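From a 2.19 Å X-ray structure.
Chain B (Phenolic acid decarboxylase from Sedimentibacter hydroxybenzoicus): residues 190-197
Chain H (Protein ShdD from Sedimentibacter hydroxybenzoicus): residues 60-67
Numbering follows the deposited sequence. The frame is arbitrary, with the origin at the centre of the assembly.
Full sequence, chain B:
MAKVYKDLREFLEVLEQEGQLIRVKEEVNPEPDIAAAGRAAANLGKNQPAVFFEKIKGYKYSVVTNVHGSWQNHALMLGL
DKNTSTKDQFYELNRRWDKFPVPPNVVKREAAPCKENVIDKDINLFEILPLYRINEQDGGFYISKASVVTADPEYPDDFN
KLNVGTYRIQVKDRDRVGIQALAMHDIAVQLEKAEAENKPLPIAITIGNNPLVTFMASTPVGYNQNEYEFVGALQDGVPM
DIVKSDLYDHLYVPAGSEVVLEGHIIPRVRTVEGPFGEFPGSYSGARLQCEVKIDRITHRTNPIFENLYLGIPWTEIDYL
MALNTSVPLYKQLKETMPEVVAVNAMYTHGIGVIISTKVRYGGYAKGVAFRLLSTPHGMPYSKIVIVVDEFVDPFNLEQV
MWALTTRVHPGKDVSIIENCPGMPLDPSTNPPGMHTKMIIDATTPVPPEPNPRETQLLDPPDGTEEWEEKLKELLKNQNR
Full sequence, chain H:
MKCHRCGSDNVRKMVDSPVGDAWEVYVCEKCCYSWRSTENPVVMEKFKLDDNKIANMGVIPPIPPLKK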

ATOM      1  N   GLN B 190       1.788 -21.312 -43.531  1.00 80.24           N
ATOM      2  CA  GLN B 190       2.470 -21.738 -44.749  1.00 80.77           C
ATOM      3  C   GLN B 190       3.637 -22.667 -44.445  1.00 79.64           C
ATOM      4  O   GLN B 190       3.922 -23.582 -45.225  1.00 79.97           O
ATOM      5  CB  GLN B 190       2.957 -20.516 -45.528  1.00 80.97           C
ATOM      6  CG  GLN B 190       2.177 -20.223 -46.799  1.00 82.21           C
ATOM      7  CD  GLN B 190       2.918 -19.280 -47.726  1.00 81.82           C
ATOM      8  OE1 GLN B 190       2.917 -18.066 -47.524  1.00 81.74           O
ATOM      9  NE2 GLN B 190       3.557 -19.835 -48.750  1.00 80.88           N
ATOM     10  N   LEU B 191       4.320 -22.451 -43.318  1.00 67.38           N
ATOM     11  CA  LEU B 191       5.476 -23.271 -42.975  1.00 66.13           C
ATOM     12  C   LEU B 191       5.063 -24.648 -42.470  1.00 65.67           C
ATOM     13  O   LEU B 191       5.704 -25.649 -42.805  1.00 65.87           O
ATOM     14  CB  LEU B 191       6.333 -22.557 -41.930  1.00 63.00           C
ATOM     15  CG  LEU B 191       7.653 -23.229 -41.557  1.00 61.33           C
ATOM     16  CD1 LEU B 191       8.439 -23.607 -42.801  1.00 63.66           C
ATOM     17  CD2 LEU B 191       8.466 -22.315 -40.665  1.00 56.47           C
ATOM     18  N   GLU B 192       4.007 -24.714 -41.656  1.00 69.64           N
ATOM     19  CA  GLU B 192       3.513 -26.010 -41.200  1.00 68.48           C
ATOM     20  C   GLU B 192       3.046 -26.860 -42.374  1.00 70.00           C
ATOM     21  O   GLU B 192       3.285 -28.072 -42.407  1.00 69.10           O
ATOM     22  CB  GLU B 192       2.382 -25.815 -40.189  1.00 67.63           C
ATOM     23  N   LYS B 193       2.387 -26.239 -43.355  1.00 71.76           N
ATOM     24  CA  LYS B 193       1.952 -26.977 -44.537  1.00 72.69           C
ATOM     25  C   LYS B 193       3.137 -27.378 -45.405  1.00 73.07           C
ATOM     26  O   LYS B 193       3.142 -28.466 -45.995  1.00 72.92           O
ATOM     27  CB  LYS B 193       0.956 -26.140 -45.340  1.00 74.07           C
ATOM     28  N   ALA B 194       4.152 -26.514 -45.498  1.00 69.88           N
ATOM     29  CA  ALA B 194       5.308 -26.820 -46.335  1.00 68.96           C
ATOM     30  C   ALA B 194       6.149 -27.938 -45.734  1.00 67.88           C
ATOM     31  O   ALA B 194       6.627 -28.821 -46.457  1.00 66.55           O
ATOM     32  CB  ALA B 194       6.155 -25.566 -46.542  1.00 67.93           C
ATOM     33  N   GLU B 195       6.341 -27.922 -44.414  1.00 72.41           N
ATOM     34  CA  GLU B 195       7.146 -28.956 -43.774  1.00 70.79           C
ATOM     35  C   GLU B 195       6.382 -30.266 -43.633  1.00 70.19           C
ATOM     36  O   GLU B 195       7.001 -31.335 -43.584  1.00 68.91           O
ATOM     37  CB  GLU B 195       7.641 -28.465 -42.412  1.00 68.98           C
ATOM     38  CG  GLU B 195       8.657 -27.333 -42.517  1.00 69.05           C
ATOM     39  CD  GLU B 195       9.325 -27.009 -41.194  1.00 65.76           C
ATOM     40  OE1 GLU B 195       8.606 -26.691 -40.223  1.00 64.08           O
ATOM     41  OE2 GLU B 195      10.571 -27.068 -41.129  1.00 64.30           O
ATOM     42  N   ALA B 196       5.048 -30.210 -43.575  1.00 84.58           N
ATOM     43  CA  ALA B 196       4.265 -31.440 -43.584  1.00 83.95           C
ATOM     44  C   ALA B 196       4.326 -32.128 -44.941  1.00 85.31           C
ATOM     45  O   ALA B 196       4.283 -33.361 -45.013  1.00 84.69           O
ATOM     46  CB  ALA B 196       2.815 -31.150 -43.200  1.00 83.60           C
ATOM     47  N   GLU B 197       4.428 -31.353 -46.020  1.00 78.65           N
ATOM     48  CA  GLU B 197       4.554 -31.889 -47.368  1.00 78.49           C
ATOM     49  C   GLU B 197       6.001 -31.946 -47.841  1.00 76.74           C
ATOM     50  O   GLU B 197       6.246 -32.279 -49.005  1.00 75.47           O
ATOM     51  CB  GLU B 197       3.716 -31.061 -48.345  1.00 79.28           C
ATOM     52  CG  GLU B 197       2.243 -31.438 -48.374  1.00 80.22           C
ATOM     53  CD  GLU B 197       1.356 -30.298 -48.836  1.00 81.07           C
ATOM     54  OE1 GLU B 197       1.884 -29.331 -49.425  1.00 80.95           O
ATOM     55  OE2 GLU B 197       0.128 -30.372 -48.612  1.00 81.52           O
TER
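Chain H (60-67) IPPIPPLK

The contact between these two stretches is a small docking of an extended, proline-rich segment, mixing ring packing with backbone contacts, onto the last turns of a helix, fastened at the helix end by one backbone hydrogen bond. It illustrates a general principle: an extended segment can set some of its proline rings against a helix while a backbone amide beyond them bonds to a carbonyl at the helix end. Together the stretches bury 339 Å², and P64(H) and A196(B) contribute the largest shares.

Chain B supplies a helix that begins earlier in the chain and ends at A196(B), with E197(B) already outside it. The regular i to i+4 pattern is intact, as in the bonds from E195(B) N to L191(B) O at 2.9 Å and from A196(B) N to E192(B) O at 3.0 Å. Chain H has neither helix nor strand. After a cis peptide bond between I60(H) and P61(H), the backbone from P62(H) to L66(H) stays extended, with phi between -65° and -80° and psi between 117° and 160°, broadly the polyproline II region. Chain H runs in the same general sense as the helix but obliquely, closing in on it as it proceeds: I60(H) is out of reach, whereas L66(H) and A196(B) bring their CA atoms to within 4.5 Å.

The first touch is light. P61(H) points its CA-to-CB bond toward the helix, and its CG lies 4.5 Å from CD2 of L191(B), whose CA-to-CB bond points sideways, though the end of the side chain comes nearer to chain H. P62(H) then turns away and I63(H) makes no close contact.

P64(H) is the centre of the packing. The CA-to-CB bond of P64(H) points toward the helix, its ring has C-gamma endo pucker, and CG comes 3.6 Å from the carbonyl O of E192(B), the same oxygen that accepts the amide of A196(B). That CG also lies 4.1 Å from A196(B) N and 4.5 Å from A196(B) CB. On E195(B), OE1 is 3.9 Å from CD of P64(H); this is a contact with a ring carbon, not a hydrogen bond, and both carboxylate oxygens are hydrogen-bonded elsewhere in the structure. The CA-to-CB bond of P65(H) points away, but its carbonyl O reaches A196(B) CB at 3.7 Å.

The polar end of the contact follows. A196(B) is the last residue of the helix, and its carbonyl accepts a bond from chain H: K67(H) N donates to A196(B) O at 3.0 Å, with an N-H...O angle of 143°. The same oxygen receives a CA-H...O contact from CA of L66(H) at 3.5 Å. Both L66(H) and K67(H) are modelled only to CB, so any contribution from the rest of their side chains cannot be described. Prolines lack an amide hydrogen and cannot donate such a bond; here the donor is K67(H), two residues after P65(H).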

ATOM      1  N   ILE H  60      12.272 -24.756 -32.173  1.00 66.16           N
ATOM      2  CA  ILE H  60      11.388 -23.637 -32.465  1.00 62.20           C
ATOM      3  C   ILE H  60      11.351 -23.409 -33.971  1.00 63.61           C
ATOM      4  O   ILE H  60      12.389 -23.126 -34.577  1.00 61.67           O
ATOM      5  CB  ILE H  60      11.831 -22.348 -31.751  1.00 55.23           C
ATOM      6  CG1 ILE H  60      12.114 -22.620 -30.269  1.00 54.94           C
ATOM      7  CG2 ILE H  60      10.781 -21.261 -31.929  1.00 51.26           C
ATOM      8  CD1 ILE H  60      12.010 -21.396 -29.380  1.00 50.17           C
ATOM      9  N   PRO H  61      10.188 -23.534 -34.633  1.00 44.71           N
ATOM     10  CA  PRO H  61       8.930 -24.076 -34.110  1.00 47.36           C
ATOM     11  C   PRO H  61       8.955 -25.603 -34.185  1.00 49.87           C
ATOM     12  O   PRO H  61       9.906 -26.145 -34.747  1.00 50.19           O
ATOM     13  CB  PRO H  61       7.883 -23.479 -35.050  1.00 48.55           C
ATOM     14  CG  PRO H  61       8.599 -23.369 -36.342  1.00 49.30           C
ATOM     15  CD  PRO H  61      10.011 -22.981 -35.988  1.00 45.49           C
ATOM     16  N   PRO H  62       7.955 -26.285 -33.626  1.00 65.77           N
ATOM     17  CA  PRO H  62       7.938 -27.751 -33.722  1.00 67.51           C
ATOM     18  C   PRO H  62       7.771 -28.214 -35.161  1.00 69.96           C
ATOM     19  O   PRO H  62       7.061 -27.594 -35.958  1.00 71.36           O
ATOM     20  CB  PRO H  62       6.735 -28.155 -32.859  1.00 66.54           C
ATOM     21  CG  PRO H  62       6.475 -26.981 -31.978  1.00 63.77           C
ATOM     22  CD  PRO H  62       6.858 -25.781 -32.782  1.00 63.20           C
ATOM     23  N   ILE H  63       8.443 -29.311 -35.490  1.00 66.17           N
ATOM     24  CA  ILE H  63       8.327 -29.926 -36.809  1.00 67.44           C
ATOM     25  C   ILE H  63       7.049 -30.754 -36.847  1.00 68.25           C
ATOM     26  O   ILE H  63       6.921 -31.728 -36.091  1.00 67.21           O
ATOM     27  CB  ILE H  63       9.551 -30.795 -37.140  1.00 65.64           C
ATOM     28  CG1 ILE H  63      10.832 -29.961 -37.111  1.00 64.19           C
ATOM     29  CG2 ILE H  63       9.379 -31.458 -38.500  1.00 66.13           C
ATOM     30  CD1 ILE H  63      12.092 -30.793 -37.200  1.00 60.88           C
ATOM     31  N   PRO H  64       6.086 -30.415 -37.699  1.00 71.49           N
ATOM     32  CA  PRO H  64       4.867 -31.219 -37.798  1.00 72.31           C
ATOM     33  C   PRO H  64       5.171 -32.579 -38.397  1.00 72.39           C
ATOM     34  O   PRO H  64       6.214 -32.761 -39.044  1.00 71.82           O
ATOM     35  CB  PRO H  64       3.971 -30.386 -38.727  1.00 74.57           C
ATOM     36  CG  PRO H  64       4.935 -29.613 -39.563  1.00 75.62           C
ATOM     37  CD  PRO H  64       6.092 -29.294 -38.655  1.00 73.47           C
ATOM     38  N   PRO H  65       4.301 -33.565 -38.196  1.00 81.07           N
ATOM     39  CA  PRO H  65       4.509 -34.867 -38.835  1.00 81.37           C
ATOM     40  C   PRO H  65       4.248 -34.790 -40.332  1.00 83.43           C
ATOM     41  O   PRO H  65       3.513 -33.931 -40.823  1.00 85.13           O
ATOM     42  CB  PRO H  65       3.493 -35.777 -38.138  1.00 82.18           C
ATOM     43  CG  PRO H  65       2.423 -34.850 -37.673  1.00 82.82           C
ATOM     44  CD  PRO H  65       3.106 -33.555 -37.332  1.00 81.10           C
ATOM     45  N   LEU H  66       4.875 -35.710 -41.059  1.00101.80           N
ATOM     46  CA  LEU H  66       4.697 -35.768 -42.501  1.00103.71           C
ATOM     47  C   LEU H  66       3.269 -36.184 -42.847  1.00106.18           C
ATOM     48  O   LEU H  66       2.569 -36.828 -42.058  1.00106.18           O
ATOM     49  CB  LEU H  66       5.697 -36.739 -43.127  1.00102.78           C
ATOM     50  N   LYS H  67       2.838 -35.801 -44.043  1.00 97.36           N
ATOM     51  CA  LYS H  67       1.484 -36.102 -44.498  1.00 99.67           C
ATOM     52  C   LYS H  67       1.484 -37.241 -45.511  1.00101.17           C
ATOM     53  O   LYS H  67       1.004 -38.339 -45.225  1.00101.82           O
ATOM     54  CB  LYS H  67       0.835 -34.856 -45.105  1.00101.03           C
TER